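Local coordinates for digeranylgeranylglycerophospholipid reductase (Sulfolobus acidocaldarius, PDB 4OPC), which uses FAD to hydrogenate the double bonds of geranylgeranyl chains, turning unsaturated archaeols into the saturated lipids of archaeal membranes, at residues 334-337 with 338-342; 239-242 with 243-246. All blocks are in the same frame, centred on the assembly; numbering follows the deposited sequence.

Going along the chain from the N terminus, contact 2 comes first: the loop that follows strand 226-234 passes through residues 239-241 and starts helix 242-253, all within the range of the geranylgeranyl reductase catalytic domain. Contact 1 opens about ninety residues later, within helix 332-357. The two stand in series, neither nesting nor crossing; contact 2 closes the junction of a loop with the first turn of a helix, contact 1 about two turns within one helix. Contacts 1 and 2 lie on opposite sides of the chain's centre, their nearest atoms about 20 Å apart. Contact 2 joins a helix start to the large eight-stranded sheet, whereas contact 1 links helix 332-357 to helix 302-322 and to the lipid phosphate.

Contact 1: residues 334-337 with 338-342; sequences NICY and VNEYG. With PGT ((1S)-2-{[{[(2R)-2,3-dihydroxypropyl]oxy}(hydroxy)phosphoryl]oxy}-1-[(palmitoyloxy)methyl]ethyl stearate), chain C.
Tyr337 and Tyr341, one helical turn apart, run side by side in the same direction, and this pair is the tightly packed part of the contact. Tyr337 OH lies 3.5 Å from Tyr341 CD2, and Tyr337 CZ is 3.9 Å from Tyr341 CB. On the Gly342 side, Tyr337 CE2 approaches Gly342 CA to 3.7 Å; a residue without a side chain suits this spot, where a CB would be crowded by the ring and by Val338 CA. With CG anti to the backbone N (chi1 -173°), the Tyr337 ring lies alongside the next turn, and its hydroxyl is hydrogen-bonded to Gln345.

The helix widens here into a pi-type turn. Tyr337 O is gripped by two amides: Tyr341 N and Gly342 N, each at 2.9 Å, approach from opposite faces of the carbonyl plane, the latter bond being nearly straight (170°). The unusual backbone of Tyr341 (phi -159°) accompanies this widening.

The solvent side is looser. Asn339, an exposed polar residue, lies beside Ile335, whose CG2 comes within 3.8 Å of Asn339 ND2. On the flank toward helix 302-322, Cys336 is tied to Cys311 by a disulfide and Glu340 touches Ile307; their side chains approach no closer than 4.2 Å (Cys336 SG to Glu340 CG), and the Glu340 carboxylate makes a long, weak ion pair with Lys59.

Tyr341 carries the chemistry. Its hydroxyl donates to O2P of the bound lipid at 2.7 Å, the oxygen lying at the ring's edge, and also bonds Asn295. His56 NE2 and His298 NE2 are hydrogen-bonded to the same lipid, an arrangement consistent with a site that grips a lipid phosphate, with the Tyr341 side chain about 8 Å from the bound flavin cofactor.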
ATOM      1  N   ASN A 334      -7.457  -6.297 -13.399  1.00 12.97           N
ATOM      2  CA  ASN A 334      -6.399  -7.200 -12.966  1.00 12.84           C
ATOM      3  C   ASN A 334      -5.202  -7.133 -13.895  1.00 14.13           C
ATOM      4  O   ASN A 334      -4.066  -7.043 -13.441  1.00 14.99           O
ATOM      5  CB  ASN A 334      -6.909  -8.632 -12.926  1.00 12.89           C
ATOM      6  CG  ASN A 334      -7.866  -8.879 -11.790  1.00 13.88           C
ATOM      7  OD1 ASN A 334      -7.633  -8.439 -10.671  1.00 15.26           O
ATOM      8  ND2 ASN A 334      -8.943  -9.594 -12.070  1.00 13.84           N
ATOM      9  N   ILE A 335      -5.456  -7.187 -15.197  1.00 14.64           N
ATOM     10  CA  ILE A 335      -4.363  -7.163 -16.167  1.00 16.96           C
ATOM     11  C   ILE A 335      -3.529  -5.887 -16.023  1.00 18.13           C
ATOM     12  O   ILE A 335      -2.293  -5.939 -15.936  1.00 17.24           O
ATOM     13  CB  ILE A 335      -4.889  -7.263 -17.599  1.00 19.25           C
ATOM     14  CG1 ILE A 335      -5.783  -8.500 -17.774  1.00 21.21           C
ATOM     15  CG2 ILE A 335      -3.724  -7.256 -18.587  1.00 19.38           C
ATOM     16  CD1 ILE A 335      -5.139  -9.790 -17.341  1.00 22.44           C
ATOM     17  N   CYS A 336      -4.212  -4.747 -15.976  1.00 15.33           N
ATOM     18  CA  CYS A 336      -3.559  -3.447 -15.824  1.00 15.62           C
ATOM     19  C   CYS A 336      -2.781  -3.382 -14.518  1.00 14.51           C
ATOM     20  O   CYS A 336      -1.588  -3.044 -14.516  1.00 14.48           O
ATOM     21  CB  CYS A 336      -4.611  -2.323 -15.867  1.00 17.78           C
ATOM     22  SG  CYS A 336      -4.059  -0.615 -15.416  1.00 21.10           S
ATOM     23  N   TYR A 337      -3.426  -3.727 -13.405  1.00 12.91           N
ATOM     24  CA  TYR A 337      -2.753  -3.583 -12.117  1.00 12.10           C
ATOM     25  C   TYR A 337      -1.564  -4.521 -11.948  1.00 12.73           C
ATOM     26  O   TYR A 337      -0.518  -4.099 -11.444  1.00 12.80           O
ATOM     27  CB  TYR A 337      -3.717  -3.714 -10.926  1.00 12.10           C
ATOM     28  CG  TYR A 337      -2.988  -3.382  -9.664  1.00 11.68           C
ATOM     29  CD1 TYR A 337      -2.734  -2.058  -9.317  1.00 12.30           C
ATOM     30  CD2 TYR A 337      -2.457  -4.378  -8.858  1.00 13.02           C
ATOM     31  CE1 TYR A 337      -2.007  -1.747  -8.179  1.00 11.38           C
ATOM     32  CE2 TYR A 337      -1.729  -4.067  -7.725  1.00 12.79           C
ATOM     33  CZ  TYR A 337      -1.504  -2.747  -7.396  1.00 11.28           C
ATOM     34  OH  TYR A 337      -0.767  -2.409  -6.289  1.00 13.49           O
ATOM     35  N   VAL A 338      -1.714  -5.777 -12.354  1.00 12.59           N
ATOM     36  CA  VAL A 338      -0.588  -6.712 -12.285  1.00 14.37           C
ATOM     37  C   VAL A 338       0.585  -6.229 -13.144  1.00 14.94           C
ATOM     38  O   VAL A 338       1.734  -6.272 -12.697  1.00 14.91           O
ATOM     39  CB  VAL A 338      -1.021  -8.149 -12.656  1.00 16.18           C
ATOM     40  CG1 VAL A 338       0.190  -9.047 -12.810  1.00 18.80           C
ATOM     41  CG2 VAL A 338      -1.974  -8.700 -11.587  1.00 17.48           C
ATOM     42  N   ASN A 339       0.310  -5.715 -14.337  1.00 15.55           N
ATOM     43  CA  ASN A 339       1.385  -5.181 -15.171  1.00 15.62           C
ATOM     44  C   ASN A 339       2.061  -3.955 -14.551  1.00 17.97           C
ATOM     45  O   ASN A 339       3.284  -3.816 -14.605  1.00 20.47           O
ATOM     46  CB  ASN A 339       0.875  -4.828 -16.567  1.00 17.91           C
ATOM     47  CG  ASN A 339       0.571  -6.051 -17.410  1.00 27.87           C
ATOM     48  OD1 ASN A 339       1.043  -7.150 -17.124  1.00 37.40           O
ATOM     49  ND2 ASN A 339      -0.215  -5.863 -18.464  1.00 27.50           N
ATOM     50  N   GLU A 340       1.274  -3.065 -13.954  1.00 14.64           N
ATOM     51  CA  GLU A 340       1.823  -1.803 -13.463  1.00 14.07           C
ATOM     52  C   GLU A 340       2.503  -1.904 -12.101  1.00 15.16           C
ATOM     53  O   GLU A 340       3.376  -1.088 -11.800  1.00 18.15           O
ATOM     54  CB  GLU A 340       0.724  -0.728 -13.387  1.00 16.89           C
ATOM     55  CG  GLU A 340       0.094  -0.335 -14.725  1.00 19.35           C
ATOM     56  CD  GLU A 340       1.046   0.410 -15.652  1.00 29.70           C
ATOM     57  OE1 GLU A 340       2.123   0.846 -15.195  1.00 48.29           O
ATOM     58  OE2 GLU A 340       0.708   0.566 -16.843  1.00 46.08           O
ATOM     59  N   TYR A 341       2.094  -2.864 -11.271  1.00 13.64           N
ATOM     60  CA  TYR A 341       2.612  -2.949  -9.905  1.00 12.94           C
ATOM     61  C   TYR A 341       2.472  -4.327  -9.258  1.00 13.98           C
ATOM     62  O   TYR A 341       3.342  -4.729  -8.475  1.00 14.80           O
ATOM     63  CB  TYR A 341       1.927  -1.908  -9.013  1.00 12.56           C
ATOM     64  CG  TYR A 341       2.767  -1.427  -7.854  1.00 12.41           C
ATOM     65  CD1 TYR A 341       3.651  -0.369  -8.010  1.00 11.21           C
ATOM     66  CD2 TYR A 341       2.674  -2.026  -6.599  1.00 13.15           C
ATOM     67  CE1 TYR A 341       4.419   0.092  -6.951  1.00 12.70           C
ATOM     68  CE2 TYR A 341       3.435  -1.577  -5.535  1.00 13.94           C
ATOM     69  CZ  TYR A 341       4.314  -0.521  -5.714  1.00 12.89           C
ATOM     70  OH  TYR A 341       5.080  -0.053  -4.668  1.00 14.39           O
ATOM     71  N   GLY A 342       1.397  -5.051  -9.556  1.00 13.54           N
ATOM     72  CA  GLY A 342       1.077  -6.265  -8.821  1.00 14.47           C
ATOM     73  C   GLY A 342       2.062  -7.417  -8.955  1.00 13.81           C
ATOM     74  O   GLY A 342       2.299  -8.133  -7.983  1.00 13.21           O
TER
HETATM   75  C48 PGT C 502       9.651  -5.441   6.226  1.00 35.70           C
HETATM   76  C47 PGT C 502       8.252  -5.563   5.658  1.00 36.57           C
HETATM   77  C46 PGT C 502       7.331  -4.605   6.384  1.00 40.41           C
HETATM   78  C45 PGT C 502       7.887  -3.199   6.285  1.00 37.95           C
HETATM   79  C44 PGT C 502       6.776  -2.177   6.403  1.00 33.93           C
HETATM   80  C43 PGT C 502       6.823  -1.513   7.767  1.00 29.17           C
HETATM   81  C42 PGT C 502       5.605  -0.628   7.912  1.00 37.45           C
HETATM   82  C41 PGT C 502       5.744   0.509   6.931  1.00 37.56           C
HETATM   83  C40 PGT C 502       4.999   1.724   7.427  1.00 26.52           C
HETATM   84  C39 PGT C 502       5.707   2.938   6.869  1.00 21.55           C
HETATM   85  C38 PGT C 502       5.756   2.847   5.366  1.00 21.64           C
HETATM   86  C37 PGT C 502       6.614   3.972   4.840  1.00 20.53           C
HETATM   87  C36 PGT C 502       6.566   3.933   3.332  1.00 23.04           C
HETATM   88  C35 PGT C 502       7.650   4.804   2.740  1.00 24.29           C
HETATM   89  C34 PGT C 502       7.525   4.779   1.229  1.00 27.05           C
HETATM   90  C33 PGT C 502       8.755   5.351   0.559  1.00 40.05           C
HETATM   91  C32 PGT C 502       8.381   6.135  -0.685  1.00 44.73           C
HETATM   92  C31 PGT C 502       8.133   5.238  -1.887  1.00 74.75           C
HETATM   93  O31 PGT C 502       7.076   5.356  -2.479  1.00 62.53           O
HETATM   94  O2  PGT C 502       9.080   4.277  -2.321  1.00 90.64           O
HETATM   95  C2  PGT C 502       9.883   4.623  -3.435  1.00 59.88           C
HETATM   96  C1  PGT C 502       9.186   4.415  -4.764  1.00 38.86           C
HETATM   97  O3P PGT C 502       7.785   4.224  -4.734  1.00 47.77           O
HETATM   98  P   PGT C 502       7.208   2.839  -5.248  1.00 35.23           P
HETATM   99  O1P PGT C 502       8.156   1.796  -4.699  1.00 34.25           O
HETATM  100  O2P PGT C 502       5.795   2.592  -4.743  1.00 27.37           O
HETATM  101  O4P PGT C 502       7.185   2.729  -6.837  1.00 87.28           O
HETATM  102  C4  PGT C 502       7.901   3.613  -7.676  1.00 59.92           C
HETATM  103  C5  PGT C 502       7.798   3.190  -9.124  1.00 73.23           C
HETATM  104  O5  PGT C 502       7.233   4.237  -9.879  1.00 70.98           O
HETATM  105  C6  PGT C 502       6.939   1.953  -9.231  1.00 54.01           C
HETATM  106  O6  PGT C 502       5.689   2.252  -9.809  1.00 42.32           O
HETATM  107  C3  PGT C 502      11.118   3.745  -3.530  1.00 60.42           C
HETATM  108  O3  PGT C 502      12.015   3.920  -2.460  1.00 58.66           O
HETATM  109  C11 PGT C 502      12.684   2.729  -2.118  1.00 52.27           C
HETATM  110  O11 PGT C 502      13.139   2.019  -2.992  1.00 49.31           O
HETATM  111  C12 PGT C 502      12.828   2.330  -0.664  1.00 47.25           C
HETATM  112  C13 PGT C 502      13.942   1.319  -0.495  1.00 38.70           C
HETATM  113  C14 PGT C 502      14.036   0.928   0.965  1.00 51.67           C
HETATM  114  C15 PGT C 502      13.302  -0.373   1.208  1.00 52.48           C
HETATM  115  C16 PGT C 502      13.514  -0.835   2.635  1.00 39.09           C
HETATM  116  C17 PGT C 502      13.963  -2.280   2.618  1.00 37.16           C
HETATM  117  C18 PGT C 502      14.486  -2.690   3.978  1.00 49.04           C
HETATM  118  C19 PGT C 502      15.205  -4.019   3.868  1.00 69.04           C
HETATM  119  C20 PGT C 502      16.521  -3.861   3.132  1.00 63.92           C
HETATM  120  C21 PGT C 502      17.659  -4.329   4.017  1.00 44.21           C
HETATM  121  C22 PGT C 502      18.772  -4.924   3.181  1.00 44.62           C
HETATM  122  C23 PGT C 502      19.557  -5.895   4.037  1.00 37.91           C
HETATM  123  C24 PGT C 502      20.494  -6.713   3.177  1.00 47.78           C
HETATM  124  C25 PGT C 502      20.267  -8.187   3.433  1.00 44.25           C
HETATM  125  C26 PGT C 502      20.003  -8.898   2.122  1.00 36.43           C

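Contact 2: residues 239-242 with 243-246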
ATOM      1  N   TYR A 239       3.475  -9.830  19.430  1.00 20.69           N
ATOM      2  CA  TYR A 239       4.283  -8.724  19.941  1.00 20.70           C
ATOM      3  C   TYR A 239       3.445  -7.817  20.833  1.00 19.49           C
ATOM      4  O   TYR A 239       2.241  -7.669  20.613  1.00 23.68           O
ATOM      5  CB  TYR A 239       4.857  -7.902  18.782  1.00 17.29           C
ATOM      6  CG  TYR A 239       5.795  -8.672  17.878  1.00 16.32           C
ATOM      7  CD1 TYR A 239       6.677  -9.613  18.395  1.00 18.52           C
ATOM      8  CD2 TYR A 239       5.798  -8.453  16.514  1.00 17.95           C
ATOM      9  CE1 TYR A 239       7.533 -10.318  17.567  1.00 19.49           C
ATOM     10  CE2 TYR A 239       6.650  -9.147  15.681  1.00 15.75           C
ATOM     11  CZ  TYR A 239       7.515 -10.075  16.212  1.00 16.93           C
ATOM     12  OH  TYR A 239       8.362 -10.778  15.388  1.00 19.50           O
ATOM     13  N   PRO A 240       4.086  -7.202  21.844  1.00 21.68           N
ATOM     14  CA  PRO A 240       3.431  -6.241  22.733  1.00 30.31           C
ATOM     15  C   PRO A 240       2.965  -5.005  21.977  1.00 21.09           C
ATOM     16  O   PRO A 240       3.253  -4.843  20.788  1.00 22.91           O
ATOM     17  CB  PRO A 240       4.547  -5.839  23.708  1.00 35.79           C
ATOM     18  CG  PRO A 240       5.583  -6.880  23.586  1.00 29.64           C
ATOM     19  CD  PRO A 240       5.502  -7.404  22.197  1.00 25.57           C
ATOM     20  N   SER A 241       2.272  -4.130  22.692  1.00 22.72           N
ATOM     21  CA  SER A 241       1.680  -2.921  22.135  1.00 21.62           C
ATOM     22  C   SER A 241       2.689  -2.087  21.363  1.00 19.84           C
ATOM     23  O   SER A 241       3.775  -1.793  21.873  1.00 20.38           O
ATOM     24  CB  SER A 241       1.121  -2.071  23.272  1.00 23.97           C
ATOM     25  OG  SER A 241       0.863  -0.755  22.826  1.00 30.71           O
ATOM     26  N   ILE A 242       2.324  -1.697  20.146  1.00 18.76           N
ATOM     27  CA  ILE A 242       3.194  -0.848  19.341  1.00 19.23           C
ATOM     28  C   ILE A 242       3.413   0.501  20.044  1.00 20.36           C
ATOM     29  O   ILE A 242       4.482   1.101  19.908  1.00 20.90           O
ATOM     30  CB  ILE A 242       2.663  -0.656  17.907  1.00 16.23           C
ATOM     31  CG1 ILE A 242       3.724   0.030  17.040  1.00 18.00           C
ATOM     32  CG2 ILE A 242       1.354   0.133  17.917  1.00 18.96           C
ATOM     33  CD1 ILE A 242       3.448  -0.071  15.556  1.00 20.08           C
ATOM     34  N   HIS A 243       2.421   0.967  20.799  1.00 19.56           N
ATOM     35  CA  HIS A 243       2.562   2.213  21.549  1.00 18.75           C
ATOM     36  C   HIS A 243       3.696   2.085  22.554  1.00 23.53           C
ATOM     37  O   HIS A 243       4.382   3.058  22.852  1.00 21.16           O
ATOM     38  CB  HIS A 243       1.266   2.565  22.287  1.00 19.09           C
ATOM     39  CG  HIS A 243       0.128   2.918  21.379  1.00 24.21           C
ATOM     40  ND1 HIS A 243      -1.193   2.716  21.726  1.00 23.78           N
ATOM     41  CD2 HIS A 243       0.113   3.455  20.136  1.00 32.26           C
ATOM     42  CE1 HIS A 243      -1.971   3.122  20.737  1.00 30.54           C
ATOM     43  NE2 HIS A 243      -1.203   3.569  19.759  1.00 27.75           N
ATOM     44  N   GLU A 244       3.895   0.882  23.079  1.00 20.62           N
ATOM     45  CA  GLU A 244       4.945   0.666  24.065  1.00 21.16           C
ATOM     46  C   GLU A 244       6.315   0.588  23.394  1.00 18.97           C
ATOM     47  O   GLU A 244       7.290   1.101  23.930  1.00 21.69           O
ATOM     48  CB  GLU A 244       4.650  -0.557  24.937  1.00 23.22           C
ATOM     49  CG  GLU A 244       3.495  -0.346  25.923  1.00 23.62           C
ATOM     50  CD  GLU A 244       3.752   0.779  26.925  1.00 29.82           C
ATOM     51  OE1 GLU A 244       4.894   0.903  27.428  1.00 34.94           O
ATOM     52  OE2 GLU A 244       2.807   1.547  27.211  1.00 36.29           O
ATOM     53  N   TYR A 245       6.392  -0.030  22.218  1.00 21.04           N
ATOM     54  CA  TYR A 245       7.640   0.003  21.447  1.00 16.78           C
ATOM     55  C   TYR A 245       8.019   1.443  21.143  1.00 19.31           C
ATOM     56  O   TYR A 245       9.179   1.834  21.282  1.00 17.98           O
ATOM     57  CB  TYR A 245       7.497  -0.730  20.110  1.00 19.36           C
ATOM     58  CG  TYR A 245       7.666  -2.229  20.163  1.00 20.01           C
ATOM     59  CD1 TYR A 245       8.914  -2.814  19.992  1.00 18.90           C
ATOM     60  CD2 TYR A 245       6.570  -3.062  20.355  1.00 23.69           C
ATOM     61  CE1 TYR A 245       9.074  -4.194  20.031  1.00 21.17           C
ATOM     62  CE2 TYR A 245       6.714  -4.436  20.386  1.00 20.66           C
ATOM     63  CZ  TYR A 245       7.968  -4.997  20.225  1.00 22.03           C
ATOM     64  OH  TYR A 245       8.111  -6.364  20.264  1.00 25.77           O
ATOM     65  N   TYR A 246       7.038   2.226  20.705  1.00 17.12           N
ATOM     66  CA  TYR A 246       7.288   3.621  20.353  1.00 16.53           C
ATOM     67  C   TYR A 246       7.841   4.410  21.536  1.00 19.46           C
ATOM     68  O   TYR A 246       8.862   5.085  21.415  1.00 18.47           O
ATOM     69  CB  TYR A 246       6.021   4.296  19.809  1.00 16.13           C
ATOM     70  CG  TYR A 246       6.247   5.726  19.361  1.00 17.30           C
ATOM     71  CD1 TYR A 246       6.646   6.015  18.053  1.00 17.09           C
ATOM     72  CD2 TYR A 246       6.062   6.786  20.241  1.00 17.66           C
ATOM     73  CE1 TYR A 246       6.847   7.333  17.639  1.00 16.67           C
ATOM     74  CE2 TYR A 246       6.263   8.103  19.846  1.00 19.22           C
ATOM     75  CZ  TYR A 246       6.655   8.370  18.546  1.00 17.62           C
ATOM     76  OH  TYR A 246       6.864   9.680  18.172  1.00 19.29           O
TER
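The Tyr245 side chain reaches back from the first turn of the helix to lie across Pro240, the two crossing obliquely. Pro240 CD sits 3.4 Å from the phenol oxygen of Tyr245 and 3.7 Å from its CE2, while Pro240 O meets the ring at its edge, in its plane. CG of Tyr245 lies beside its own backbone N (chi1 -83°), which swings the ring back along the incoming loop. At its far end the hydroxyl comes within 3.9 Å of CB of Tyr239, whose own ring leads away. A compact, conformationally restricted proline ring, whose CD can rest against a long aromatic, suits this meeting of loop and helix.

Ser241 is the N-cap. Its OG, anti to the backbone N (chi1 165°), turns toward the first amides of the helix and accepts two weak bonds, from His243 N at 3.1 Å and Glu244 N at 3.5 Å. A short hydroxyl side chain is well fitted to this task. The carbonyl of Ser241 takes Tyr245 N at 3.2 Å in its plane, and Glu244 N from well above that plane.

Ile242 and Tyr246 face the sheet: Ile242 packs on Leu231, Val185 and Tyr187, and Tyr246 meets Tyr187 edge-to-face with its hydroxyl bonded to Glu189. Helix 242-253 thus starts against strands 226-234 and 183-193, with Pro213 of a neighbouring loop touching both Tyr239 and Tyr245.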